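Local coordinates for diacylglycerol kinase (Bacillus anthracis, PDB 3S40), which probably transfers a phosphate from ATP to diacylglycerol, giving phosphatidic acid, as expected of a diacylglycerol kinase, at residues V11-N16 with L42-T47; V32-A37 with E115-I120; I214-C219 with K244-S249; T223-V228 with H256-S261. All blocks are in the same frame, centred on the assembly; numbering follows the deposited sequence.

How the contacts relate
The four contacts form two pairs. Contacts 1 and 2 belong to the catalytic alpha/beta region and touch: Leu42 and Ile44 of contact 1 pack on Leu35, Ala36 and Val32, so helix 24-38 carries one side of contact 2 while covering the strands of contact 1. Contacts 3 and 4 belong to the C-terminal beta-sandwich region, their centres about 11 Å apart, and are joined by probable hydrogen bonds between Asp248 OD1 and His256 ND1 and from Lys258 NZ to Asn216 O. The centres of contacts 1 and 4 are about 36 Å apart, on opposite sides of the chain's centre. In related kinases the nucleotide binds in the cleft between the two regions, probably so here.

Contact 1: V11-N16 with L42-T47; sequences VLLIVN and LHILHT
Residues Val11 to Val15 run parallel to Leu42 to His46 in direct register, their axes 4.7 Å apart and inclined by 19°. These are the two strands of a beta-alpha-beta crossover, with helix 24-38 between them in the chain, and 42-46 is an edge strand of the four-stranded parallel sheet. As usual in parallel pairing, the odd-numbered residues of the first strand make the bonds: Val11 through O, Leu13 and Val15 through both N and O.

Valine, leucine and isoleucine supply most of the apolar contacts between the sheet and the helices on its two faces. Beneath helix 24-38, Leu42 swings CD1 obliquely onto Val11 CG1 (3.6 Å), while Leu13 and Ile44 lie side by side, pointing the same way. Ile44 CG2 also reaches Val15 CG2 (4.1 Å); it stands anti to the backbone N and beside the carbonyl carbon, which turns it toward Val15. On the face turned to helix 52-60, Leu12 and Leu45 cross at about a right angle with their CD1 atoms 3.9 Å apart, and both pack on Phe60. Leu12 CD1 also sits 3.3 Å from His43 O.

At the end of the pairing, Ile14 CG2 meets Thr47 CG2 at 3.7 Å. Val15 O receives Thr47 N at 2.8 Å and, weakly, the hydroxyl Thr47 OG1 at 3.4 Å.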
loop_
_atom_site.group_PDB
_atom_site.type_symbol
_atom_site.label_atom_id
_atom_site.label_comp_id
_atom_site.label_asym_id
_atom_site.label_seq_id
_atom_site.Cartn_x
_atom_site.Cartn_y
_atom_site.Cartn_z
ATOM N N VAL A 11 -13.685 -18.544 2.129
ATOM C CA VAL A 11 -13.495 -17.099 2.061
ATOM C C VAL A 11 -13.885 -16.458 3.392
ATOM O O VAL A 11 -14.907 -16.814 4.005
ATOM C CB VAL A 11 -14.336 -16.478 0.907
ATOM C CG1 VAL A 11 -14.151 -14.962 0.838
ATOM C CG2 VAL A 11 -14.009 -17.153 -0.440
ATOM N N LEU A 12 -13.052 -15.526 3.837
ATOM C CA LEU A 12 -13.376 -14.612 4.926
ATOM C C LEU A 12 -13.547 -13.185 4.416
ATOM O O LEU A 12 -12.678 -12.668 3.710
ATOM C CB LEU A 12 -12.249 -14.611 5.951
ATOM C CG LEU A 12 -12.318 -13.500 7.009
ATOM C CD1 LEU A 12 -13.575 -13.622 7.887
ATOM C CD2 LEU A 12 -11.049 -13.498 7.840
ATOM N N LEU A 13 -14.654 -12.545 4.791
ATOM C CA LEU A 13 -14.860 -11.117 4.566
ATOM C C LEU A 13 -14.800 -10.370 5.897
ATOM O O LEU A 13 -15.603 -10.623 6.809
ATOM C CB LEU A 13 -16.221 -10.857 3.875
ATOM C CG LEU A 13 -16.688 -9.393 3.788
ATOM C CD1 LEU A 13 -15.767 -8.597 2.851
ATOM C CD2 LEU A 13 -18.141 -9.230 3.315
ATOM N N ILE A 14 -13.841 -9.463 6.017
ATOM C CA ILE A 14 -13.736 -8.612 7.208
ATOM C C ILE A 14 -14.393 -7.289 6.901
ATOM O O ILE A 14 -14.059 -6.640 5.912
ATOM C CB ILE A 14 -12.268 -8.369 7.629
ATOM C CG1 ILE A 14 -11.611 -9.703 7.992
ATOM C CG2 ILE A 14 -12.187 -7.362 8.818
ATOM C CD1 ILE A 14 -10.079 -9.672 8.051
ATOM N N VAL A 15 -15.339 -6.897 7.746
ATOM C CA VAL A 15 -16.089 -5.662 7.546
ATOM C C VAL A 15 -15.832 -4.661 8.658
ATOM O O VAL A 15 -16.073 -4.957 9.828
ATOM C CB VAL A 15 -17.604 -5.930 7.526
ATOM C CG1 VAL A 15 -18.379 -4.610 7.575
ATOM C CG2 VAL A 15 -17.978 -6.756 6.290
ATOM N N ASN A 16 -15.348 -3.481 8.284
ATOM C CA ASN A 16 -15.319 -2.333 9.188
ATOM C C ASN A 16 -16.658 -1.612 9.083
ATOM O O ASN A 16 -16.952 -0.990 8.056
ATOM C CB ASN A 16 -14.166 -1.392 8.817
ATOM C CG ASN A 16 -14.107 -0.155 9.700
ATOM O OD1 ASN A 16 -14.923 0.020 10.597
ATOM N ND2 ASN A 16 -13.126 0.703 9.452
ATOM N N LEU A 42 -18.577 -18.832 2.989
ATOM C CA LEU A 42 -18.202 -17.450 3.178
ATOM C C LEU A 42 -18.438 -17.037 4.625
ATOM O O LEU A 42 -19.526 -17.188 5.158
ATOM C CB LEU A 42 -19.021 -16.571 2.236
ATOM C CG LEU A 42 -18.921 -15.053 2.413
ATOM C CD1 LEU A 42 -17.485 -14.604 2.180
ATOM C CD2 LEU A 42 -19.886 -14.313 1.454
ATOM N N HIS A 43 -17.414 -16.505 5.258
ATOM C CA HIS A 43 -17.510 -16.165 6.655
ATOM C C HIS A 43 -17.342 -14.657 6.772
ATOM O O HIS A 43 -16.392 -14.069 6.228
ATOM C CB HIS A 43 -16.434 -16.926 7.451
ATOM C CG HIS A 43 -16.659 -16.914 8.931
ATOM N ND1 HIS A 43 -15.998 -17.756 9.792
ATOM C CD2 HIS A 43 -17.496 -16.173 9.698
ATOM C CE1 HIS A 43 -16.408 -17.532 11.027
ATOM N NE2 HIS A 43 -17.316 -16.573 10.997
ATOM N N ILE A 44 -18.284 -14.021 7.448
ATOM C CA ILE A 44 -18.291 -12.569 7.543
ATOM C C ILE A 44 -18.143 -12.125 8.979
ATOM O O ILE A 44 -18.932 -12.528 9.833
ATOM C CB ILE A 44 -19.582 -11.992 6.995
ATOM C CG1 ILE A 44 -19.826 -12.478 5.576
ATOM C CG2 ILE A 44 -19.557 -10.469 7.042
ATOM C CD1 ILE A 44 -21.122 -11.916 4.968
ATOM N N LEU A 45 -17.143 -11.285 9.240
ATOM C CA LEU A 45 -16.881 -10.797 10.593
ATOM C C LEU A 45 -16.798 -9.290 10.610
ATOM O O LEU A 45 -16.080 -8.694 9.805
ATOM C CB LEU A 45 -15.557 -11.359 11.129
ATOM C CG LEU A 45 -15.388 -12.872 11.273
ATOM C CD1 LEU A 45 -13.948 -13.176 11.724
ATOM C CD2 LEU A 45 -16.413 -13.473 12.264
ATOM N N HIS A 46 -17.509 -8.661 11.538
ATOM C CA HIS A 46 -17.366 -7.223 11.704
ATOM C C HIS A 46 -16.219 -6.950 12.659
ATOM O O HIS A 46 -16.027 -7.704 13.599
ATOM C CB HIS A 46 -18.643 -6.619 12.264
ATOM C CG HIS A 46 -19.853 -6.864 11.419
ATOM N ND1 HIS A 46 -21.065 -6.251 11.662
ATOM C CD2 HIS A 46 -20.038 -7.653 10.335
ATOM C CE1 HIS A 46 -21.945 -6.657 10.765
ATOM N NE2 HIS A 46 -21.346 -7.503 9.945
ATOM N N THR A 47 -15.434 -5.900 12.408
ATOM C CA THR A 47 -14.465 -5.438 13.408
ATOM C C THR A 47 -15.216 -4.659 14.487
ATOM O O THR A 47 -16.293 -4.148 14.231
ATOM C CB THR A 47 -13.406 -4.491 12.805
ATOM O OG1 THR A 47 -14.065 -3.443 12.077
ATOM C CG2 THR A 47 -12.467 -5.256 11.853
#

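Contact 2: V32-A37 with E115-I120; sequences VPPLAA and EAAKLI
Pro34 and Leu35 meet Ala117, Lys118 and Ile120 where two helices run almost parallel, their axes 8.5 Å apart and inclined by 11°. The apolar contacts carry the interface. Pro34 faces the other helix and sets CG of its ring against Ala117 CB (4.0 Å), and the small methyl of alanine leaves room for the rigid ring. Beside it the aliphatic part of Lys118 joins in, with CG 4.1 Å from Pro34 CB. Leu35 starts to one side of the interface but turns its end into it: CD2 lies 4.1 Å from Ile120 CG2, the two side chains crossing obliquely, while Leu35 CG rests 4.3 Å from Ala117 CB.

Both helices cover one face of the parallel sheet in the alpha/beta catalytic fold. Leu35 and Ile120 share Ile68 of strand 66-71 beneath them; Leu35 also packs on Leu42, and Ile120 on Ala93 and Ile95. Leucine and isoleucine reach the sheet with long branches, while Pro34 and Ala117 meet at short range between the helices.

Between carbon and polar groups, Leu35 CD2 comes 3.6 Å from Ala117 O, a van der Waals approach. As for charge, Lys118 is extended beyond CG, and NZ makes a long salt bridge to Glu115 OE2 on its own helix.

Backbone bonding explains the kink in helix 24-38: Pro33 and Pro34 have no N-H to give to the turn before, whereas Ala36 N still bonds Val32 O (2.7 Å).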
loop_
_atom_site.group_PDB
_atom_site.type_symbol
_atom_site.label_atom_id
_atom_site.label_comp_id
_atom_site.label_asym_id
_atom_site.label_seq_id
_atom_site.Cartn_x
_atom_site.Cartn_y
_atom_site.Cartn_z
ATOM N N VAL A 32 -22.188 -7.853 -0.286
ATOM C CA VAL A 32 -22.277 -9.233 0.177
ATOM C C VAL A 32 -22.883 -10.229 -0.825
ATOM O O VAL A 32 -22.354 -11.329 -1.010
ATOM C CB VAL A 32 -22.982 -9.343 1.554
ATOM C CG1 VAL A 32 -23.109 -10.805 1.936
ATOM C CG2 VAL A 32 -22.186 -8.580 2.622
ATOM N N PRO A 33 -23.988 -9.847 -1.477
ATOM C CA PRO A 33 -24.678 -10.783 -2.375
ATOM C C PRO A 33 -23.839 -11.408 -3.498
ATOM O O PRO A 33 -23.876 -12.636 -3.634
ATOM C CB PRO A 33 -25.838 -9.942 -2.926
ATOM C CG PRO A 33 -26.157 -9.024 -1.788
ATOM C CD PRO A 33 -24.802 -8.645 -1.219
ATOM N N PRO A 34 -23.119 -10.600 -4.298
ATOM C CA PRO A 34 -22.271 -11.253 -5.304
ATOM C C PRO A 34 -21.246 -12.200 -4.664
ATOM O O PRO A 34 -20.953 -13.253 -5.220
ATOM C CB PRO A 34 -21.557 -10.079 -6.004
ATOM C CG PRO A 34 -21.800 -8.886 -5.148
ATOM C CD PRO A 34 -23.049 -9.130 -4.369
ATOM N N LEU A 35 -20.723 -11.839 -3.501
ATOM C CA LEU A 35 -19.760 -12.698 -2.836
ATOM C C LEU A 35 -20.444 -13.977 -2.363
ATOM O O LEU A 35 -19.926 -15.078 -2.535
ATOM C CB LEU A 35 -19.121 -11.961 -1.659
ATOM C CG LEU A 35 -18.392 -10.683 -2.068
ATOM C CD1 LEU A 35 -17.837 -9.977 -0.836
ATOM C CD2 LEU A 35 -17.273 -11.008 -3.053
ATOM N N ALA A 36 -21.619 -13.834 -1.766
ATOM C CA ALA A 36 -22.287 -15.005 -1.246
ATOM C C ALA A 36 -22.718 -15.924 -2.391
ATOM O O ALA A 36 -22.729 -17.142 -2.247
ATOM C CB ALA A 36 -23.482 -14.595 -0.339
ATOM N N ALA A 37 -23.045 -15.341 -3.539
ATOM C CA ALA A 37 -23.436 -16.143 -4.693
ATOM C C ALA A 37 -22.257 -16.894 -5.269
ATOM O O ALA A 37 -22.403 -18.022 -5.727
ATOM C CB ALA A 37 -24.075 -15.271 -5.778
ATOM N N GLU A 115 -19.146 -2.701 -7.641
ATOM C CA GLU A 115 -18.260 -3.159 -8.723
ATOM C C GLU A 115 -17.001 -3.854 -8.203
ATOM O O GLU A 115 -16.536 -4.836 -8.787
ATOM C CB GLU A 115 -17.863 -1.990 -9.631
ATOM C CG GLU A 115 -19.035 -1.392 -10.399
ATOM C CD GLU A 115 -19.800 -2.447 -11.181
ATOM O OE1 GLU A 115 -19.149 -3.308 -11.811
ATOM O OE2 GLU A 115 -21.052 -2.425 -11.154
ATOM N N ALA A 116 -16.451 -3.323 -7.116
ATOM C CA ALA A 116 -15.311 -3.930 -6.446
ATOM C C ALA A 116 -15.618 -5.356 -5.958
ATOM O O ALA A 116 -14.762 -6.231 -6.043
ATOM C CB ALA A 116 -14.860 -3.047 -5.274
ATOM N N ALA A 117 -16.821 -5.576 -5.411
ATOM C CA ALA A 117 -17.193 -6.901 -4.922
ATOM C C ALA A 117 -17.323 -7.879 -6.090
ATOM O O ALA A 117 -16.886 -9.004 -6.004
ATOM C CB ALA A 117 -18.536 -6.842 -4.094
ATOM N N LYS A 118 -17.924 -7.423 -7.186
ATOM C CA LYS A 118 -18.064 -8.244 -8.382
ATOM C C LYS A 118 -16.720 -8.620 -9.016
ATOM O O LYS A 118 -16.530 -9.758 -9.440
ATOM C CB LYS A 118 -18.962 -7.540 -9.401
ATOM C CG LYS A 118 -20.359 -7.309 -8.837
ATOM C CD LYS A 118 -21.227 -6.505 -9.775
ATOM C CE LYS A 118 -22.531 -6.135 -9.102
ATOM N NZ LYS A 118 -23.363 -5.287 -9.999
ATOM N N LEU A 119 -15.803 -7.659 -9.061
ATOM C CA LEU A 119 -14.415 -7.918 -9.451
ATOM C C LEU A 119 -13.808 -9.116 -8.695
ATOM O O LEU A 119 -13.199 -9.998 -9.295
ATOM C CB LEU A 119 -13.550 -6.665 -9.236
ATOM C CG LEU A 119 -12.063 -6.886 -9.585
ATOM C CD1 LEU A 119 -11.875 -7.011 -11.082
ATOM C CD2 LEU A 119 -11.211 -5.771 -9.019
ATOM N N ILE A 120 -13.984 -9.161 -7.380
ATOM C CA ILE A 120 -13.397 -10.254 -6.595
ATOM C C ILE A 120 -13.920 -11.578 -7.122
ATOM O O ILE A 120 -13.224 -12.584 -7.150
ATOM C CB ILE A 120 -13.763 -10.112 -5.113
ATOM C CG1 ILE A 120 -13.109 -8.853 -4.550
ATOM C CG2 ILE A 120 -13.387 -11.378 -4.344
ATOM C CD1 ILE A 120 -13.526 -8.500 -3.136
#

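Contact 3: I214-C219 with K244-S249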
loop_
_atom_site.group_PDB
_atom_site.type_symbol
_atom_site.label_atom_id
_atom_site.label_comp_id
_atom_site.label_asym_id
_atom_site.label_seq_id
_atom_site.Cartn_x
_atom_site.Cartn_y
_atom_site.Cartn_z
ATOM N N ILE A 214 5.903 9.639 -7.652
ATOM C CA ILE A 214 7.138 8.941 -8.038
ATOM C C ILE A 214 6.947 8.265 -9.397
ATOM O O ILE A 214 6.088 7.391 -9.550
ATOM C CB ILE A 214 7.552 7.888 -6.984
ATOM C CG1 ILE A 214 7.648 8.526 -5.596
ATOM C CG2 ILE A 214 8.887 7.190 -7.356
ATOM C CD1 ILE A 214 8.005 7.525 -4.477
ATOM N N PRO A 215 7.747 8.668 -10.398
ATOM C CA PRO A 215 7.558 8.136 -11.753
ATOM C C PRO A 215 7.852 6.642 -11.853
ATOM O O PRO A 215 8.811 6.139 -11.275
ATOM C CB PRO A 215 8.560 8.944 -12.602
ATOM C CG PRO A 215 8.854 10.160 -11.789
ATOM C CD PRO A 215 8.817 9.676 -10.360
ATOM N N ASN A 216 7.004 5.948 -12.600
ATOM C CA ASN A 216 7.096 4.506 -12.783
ATOM C C ASN A 216 7.287 3.636 -11.535
ATOM O O ASN A 216 7.866 2.566 -11.626
ATOM C CB ASN A 216 8.162 4.137 -13.827
ATOM C CG ASN A 216 7.915 2.756 -14.441
ATOM O OD1 ASN A 216 6.768 2.393 -14.730
ATOM N ND2 ASN A 216 8.984 1.974 -14.621
ATOM N N VAL A 217 6.806 4.059 -10.376
ATOM C CA VAL A 217 6.811 3.134 -9.245
ATOM C C VAL A 217 5.791 2.020 -9.562
ATOM O O VAL A 217 4.759 2.290 -10.156
ATOM C CB VAL A 217 6.468 3.850 -7.923
ATOM C CG1 VAL A 217 5.198 4.679 -8.090
ATOM C CG2 VAL A 217 6.349 2.852 -6.776
ATOM N N LYS A 218 6.107 0.774 -9.215
ATOM C CA LYS A 218 5.233 -0.371 -9.485
ATOM C C LYS A 218 5.224 -1.276 -8.268
ATOM O O LYS A 218 6.276 -1.470 -7.643
ATOM C CB LYS A 218 5.750 -1.204 -10.656
ATOM C CG LYS A 218 5.803 -0.503 -11.996
ATOM C CD LYS A 218 4.423 -0.374 -12.616
ATOM C CE LYS A 218 4.545 0.283 -13.988
ATOM N NZ LYS A 218 3.232 0.558 -14.645
ATOM N N CYS A 219 4.065 -1.853 -7.935
ATOM C CA CYS A 219 4.000 -2.688 -6.736
ATOM C C CYS A 219 4.590 -4.093 -6.949
ATOM O O CYS A 219 4.772 -4.843 -5.987
ATOM C CB CYS A 219 2.553 -2.817 -6.233
ATOM S SG CYS A 219 1.469 -3.760 -7.355
ATOM N N LYS A 244 0.704 11.465 -13.581
ATOM C CA LYS A 244 1.215 10.098 -13.690
ATOM C C LYS A 244 2.309 10.081 -14.746
ATOM O O LYS A 244 2.041 9.842 -15.926
ATOM C CB LYS A 244 0.104 9.123 -14.099
ATOM C CG LYS A 244 0.529 7.646 -14.123
ATOM C CD LYS A 244 -0.595 6.757 -14.643
ATOM C CE LYS A 244 -0.530 5.331 -14.084
ATOM N NZ LYS A 244 -1.460 5.113 -12.913
ATOM N N LEU A 245 3.538 10.354 -14.321
ATOM C CA LEU A 245 4.669 10.435 -15.239
ATOM C C LEU A 245 5.414 9.112 -15.308
ATOM O O LEU A 245 5.417 8.329 -14.348
ATOM C CB LEU A 245 5.627 11.542 -14.795
ATOM C CG LEU A 245 5.032 12.949 -14.657
ATOM C CD1 LEU A 245 6.112 13.934 -14.242
ATOM C CD2 LEU A 245 4.365 13.390 -15.956
ATOM N N PHE A 246 6.061 8.856 -16.439
ATOM C CA PHE A 246 6.857 7.640 -16.555
ATOM C C PHE A 246 8.347 7.900 -16.696
ATOM O O PHE A 246 9.165 7.029 -16.394
ATOM C CB PHE A 246 6.322 6.726 -17.654
ATOM C CG PHE A 246 5.141 5.921 -17.215
ATOM C CD1 PHE A 246 5.260 5.025 -16.159
ATOM C CD2 PHE A 246 3.909 6.073 -17.830
ATOM C CE1 PHE A 246 4.174 4.283 -15.732
ATOM C CE2 PHE A 246 2.815 5.335 -17.408
ATOM C CZ PHE A 246 2.947 4.437 -16.357
ATOM N N GLU A 247 8.692 9.110 -17.118
ATOM C CA GLU A 247 10.090 9.516 -17.198
ATOM C C GLU A 247 10.415 10.590 -16.155
ATOM O O GLU A 247 9.527 11.323 -15.717
ATOM C CB GLU A 247 10.414 10.020 -18.609
ATOM C CG GLU A 247 9.954 9.091 -19.728
ATOM C CD GLU A 247 10.528 7.684 -19.602
ATOM O OE1 GLU A 247 11.621 7.541 -19.015
ATOM O OE2 GLU A 247 9.881 6.725 -20.087
ATOM N N ASP A 248 11.683 10.683 -15.766
ATOM C CA ASP A 248 12.112 11.711 -14.818
ATOM C C ASP A 248 12.354 13.061 -15.483
ATOM O O ASP A 248 12.596 13.136 -16.686
ATOM C CB ASP A 248 13.367 11.274 -14.067
ATOM C CG ASP A 248 13.068 10.248 -13.001
ATOM O OD1 ASP A 248 12.369 10.598 -12.024
ATOM O OD2 ASP A 248 13.528 9.098 -13.142
ATOM N N SER A 249 12.299 14.125 -14.689
ATOM C CA SER A 249 12.467 15.472 -15.218
ATOM C C SER A 249 13.767 16.136 -14.762
ATOM O O SER A 249 14.628 16.441 -15.590
ATOM C CB SER A 249 11.263 16.347 -14.858
ATOM O OG SER A 249 10.048 15.719 -15.223
#
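Pro215 and Asn216, the central pair of a type II beta turn spanning Ile214 to Val217, press against the loop 244-249. Proline suits the first of these positions with its fixed phi, and asparagine tolerates the positive phi of the second (48°). Asn216 N makes a weak hydrogen bond to Leu245 O (3.4 Å), which Pro215 CA approaches equally closely as a CA-H...O contact.

The proline ring packs on backbone and carboxylate oxygens: CB lies 4.0 Å from Glu247 O, and CG lies 3.5 Å from Asp248 OD1. The same Asp248 oxygen is hydrogen-bonded to His256 ND1, so the loop is tied to strand 254-259 of the C-terminal beta sandwich, and Pro215 packs on His256 and on Phe227 of the neighbouring strand.

Towards solvent, Asn216 meets the ring of Phe246 at its edge. OD1 lies near the ring plane, 3.4 Å from both CD1 and CE1, where the carbonyl oxygen would face weakly positive C-H groups; the amide plane is turned 70° from the ring. The Lys218 chain is bent at chi2 (-76°), where CD is set, and extended beyond; NZ lies 4.0 Å from Phe246 CE1, oblique to the ring.

Contact 4: T223-V228 with H256-S261; sequences TLDIFV and HVKAKS
Asp225 lies between His256 and Lys258, and each of its carboxylate oxygens has its own hydrogen bond. OD1 uses its anti lone pair, away from the other oxygen, to accept His256 NE2 at 2.7 Å; the oxygen lies in the plane of the imidazole, whose ring is turned 35° from the carboxylate. OD2 uses its syn lone pair for the salt bridge with Lys258 NZ (2.8 Å). The lysine lies beside Asp225, pointing the same way, with CE also close to OD1 (3.1 Å), and bends at chi4. Its flexible chain carries a positive group to the buried carboxylate; aspartate offers two acceptors, and the imidazole a nitrogen for each of two carboxylates, with Asp248 on its other side. NZ has further partners in Asp221 and Asn216 O.

His256 CD2 meets Ile226 O at the ring edge (3.1 Å), and His256 CB lies 4.2 Å from Phe227 CD1. On the other face, Ile226 and Val257 run side by side, CD1 against CG1 at 3.8 Å, and both touch Tyr187.

Ile226 with Val257 and Leu224 with Ala259 are hydrogen-bonded pairs, Asp225 with Lys258 and Phe227 with His256 non-hydrogen-bonded ones: the alternation of an antiparallel sheet, here at the 254-259 edge of the C-terminal beta sandwich.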
loop_
_atom_site.group_PDB
_atom_site.type_symbol
_atom_site.label_atom_id
_atom_site.label_comp_id
_atom_site.label_asym_id
_atom_site.label_seq_id
_atom_site.Cartn_x
_atom_site.Cartn_y
_atom_site.Cartn_z
ATOM N N THR A 223 11.493 -4.185 -7.291
ATOM C CA THR A 223 12.374 -3.167 -6.716
ATOM C C THR A 223 11.557 -2.117 -5.987
ATOM O O THR A 223 10.328 -2.051 -6.130
ATOM C CB THR A 223 13.241 -2.446 -7.783
ATOM O OG1 THR A 223 12.407 -1.619 -8.601
ATOM C CG2 THR A 223 13.997 -3.442 -8.664
ATOM N N LEU A 224 12.262 -1.298 -5.219
ATOM C CA LEU A 224 11.696 -0.155 -4.532
ATOM C C LEU A 224 12.206 1.105 -5.205
ATOM O O LEU A 224 13.315 1.109 -5.764
ATOM C CB LEU A 224 12.164 -0.162 -3.085
ATOM C CG LEU A 224 11.526 -1.302 -2.304
ATOM C CD1 LEU A 224 11.974 -1.301 -0.859
ATOM C CD2 LEU A 224 10.010 -1.156 -2.397
ATOM N N ASP A 225 11.404 2.169 -5.138
ATOM C CA ASP A 225 11.758 3.457 -5.728
ATOM C C ASP A 225 12.184 4.463 -4.667
ATOM O O ASP A 225 11.391 4.870 -3.811
ATOM C CB ASP A 225 10.595 4.024 -6.546
ATOM C CG ASP A 225 10.431 3.318 -7.875
ATOM O OD1 ASP A 225 10.656 3.951 -8.934
ATOM O OD2 ASP A 225 10.100 2.115 -7.857
ATOM N N ILE A 226 13.450 4.844 -4.726
ATOM C CA ILE A 226 13.964 5.903 -3.879
ATOM C C ILE A 226 13.686 7.223 -4.569
ATOM O O ILE A 226 13.958 7.385 -5.758
ATOM C CB ILE A 226 15.479 5.779 -3.684
ATOM C CG1 ILE A 226 15.834 4.420 -3.074
ATOM C CG2 ILE A 226 15.998 6.935 -2.841
ATOM C CD1 ILE A 226 17.327 4.196 -2.906
ATOM N N PHE A 227 13.151 8.171 -3.818
ATOM C CA PHE A 227 12.804 9.465 -4.377
ATOM C C PHE A 227 13.197 10.540 -3.370
ATOM O O PHE A 227 12.701 10.572 -2.229
ATOM C CB PHE A 227 11.300 9.515 -4.680
ATOM C CG PHE A 227 10.862 10.747 -5.435
ATOM C CD1 PHE A 227 10.946 10.796 -6.812
ATOM C CD2 PHE A 227 10.371 11.852 -4.757
ATOM C CE1 PHE A 227 10.538 11.924 -7.511
ATOM C CE2 PHE A 227 9.958 12.985 -5.447
ATOM C CZ PHE A 227 10.040 13.019 -6.824
ATOM N N VAL A 228 14.102 11.413 -3.788
ATOM C CA VAL A 228 14.598 12.466 -2.917
ATOM C C VAL A 228 14.322 13.840 -3.506
ATOM O O VAL A 228 14.668 14.111 -4.652
ATOM C CB VAL A 228 16.104 12.331 -2.713
ATOM C CG1 VAL A 228 16.611 13.458 -1.824
ATOM C CG2 VAL A 228 16.434 10.971 -2.116
ATOM N N HIS A 256 16.113 10.133 -8.168
ATOM C CA HIS A 256 15.211 9.001 -8.249
ATOM C C HIS A 256 15.955 7.808 -8.789
ATOM O O HIS A 256 16.522 7.861 -9.885
ATOM C CB HIS A 256 14.029 9.315 -9.166
ATOM C CG HIS A 256 13.096 8.160 -9.363
ATOM N ND1 HIS A 256 12.285 8.038 -10.470
ATOM C CD2 HIS A 256 12.831 7.083 -8.582
ATOM C CE1 HIS A 256 11.568 6.933 -10.369
ATOM N NE2 HIS A 256 11.886 6.332 -9.236
ATOM N N VAL A 257 15.972 6.729 -8.020
ATOM C CA VAL A 257 16.583 5.502 -8.497
ATOM C C VAL A 257 15.772 4.315 -8.008
ATOM O O VAL A 257 15.009 4.429 -7.042
ATOM C CB VAL A 257 18.037 5.360 -8.003
ATOM C CG1 VAL A 257 18.071 5.052 -6.511
ATOM C CG2 VAL A 257 18.751 4.263 -8.774
ATOM N N LYS A 258 15.924 3.182 -8.682
ATOM C CA LYS A 258 15.299 1.947 -8.233
ATOM C C LYS A 258 16.337 1.029 -7.631
ATOM O O LYS A 258 17.406 0.868 -8.189
ATOM C CB LYS A 258 14.577 1.261 -9.394
ATOM C CG LYS A 258 13.184 1.839 -9.656
ATOM C CD LYS A 258 12.700 1.506 -11.059
ATOM C CE LYS A 258 11.259 1.936 -11.268
ATOM N NZ LYS A 258 10.335 1.086 -10.458
ATOM N N ALA A 259 16.032 0.431 -6.486
ATOM C CA ALA A 259 16.992 -0.466 -5.850
ATOM C C ALA A 259 16.308 -1.551 -5.027
ATOM O O ALA A 259 15.158 -1.397 -4.631
ATOM C CB ALA A 259 17.964 0.326 -4.995
ATOM N N LYS A 260 17.007 -2.657 -4.783
ATOM C CA LYS A 260 16.431 -3.750 -3.996
ATOM C C LYS A 260 16.824 -3.695 -2.526
ATOM O O LYS A 260 16.079 -4.158 -1.672
ATOM C CB LYS A 260 16.798 -5.118 -4.570
ATOM C CG LYS A 260 16.125 -5.447 -5.885
ATOM C CD LYS A 260 16.275 -6.920 -6.205
ATOM C CE LYS A 260 15.526 -7.292 -7.476
ATOM N NZ LYS A 260 15.307 -8.767 -7.570
ATOM N N SER A 261 18.007 -3.157 -2.240
ATOM C CA SER A 261 18.515 -3.129 -0.875
ATOM C C SER A 261 19.014 -1.736 -0.545
ATOM O O SER A 261 19.952 -1.222 -1.171
ATOM C CB SER A 261 19.629 -4.156 -0.681
ATOM O OG SER A 261 20.003 -4.229 0.686
#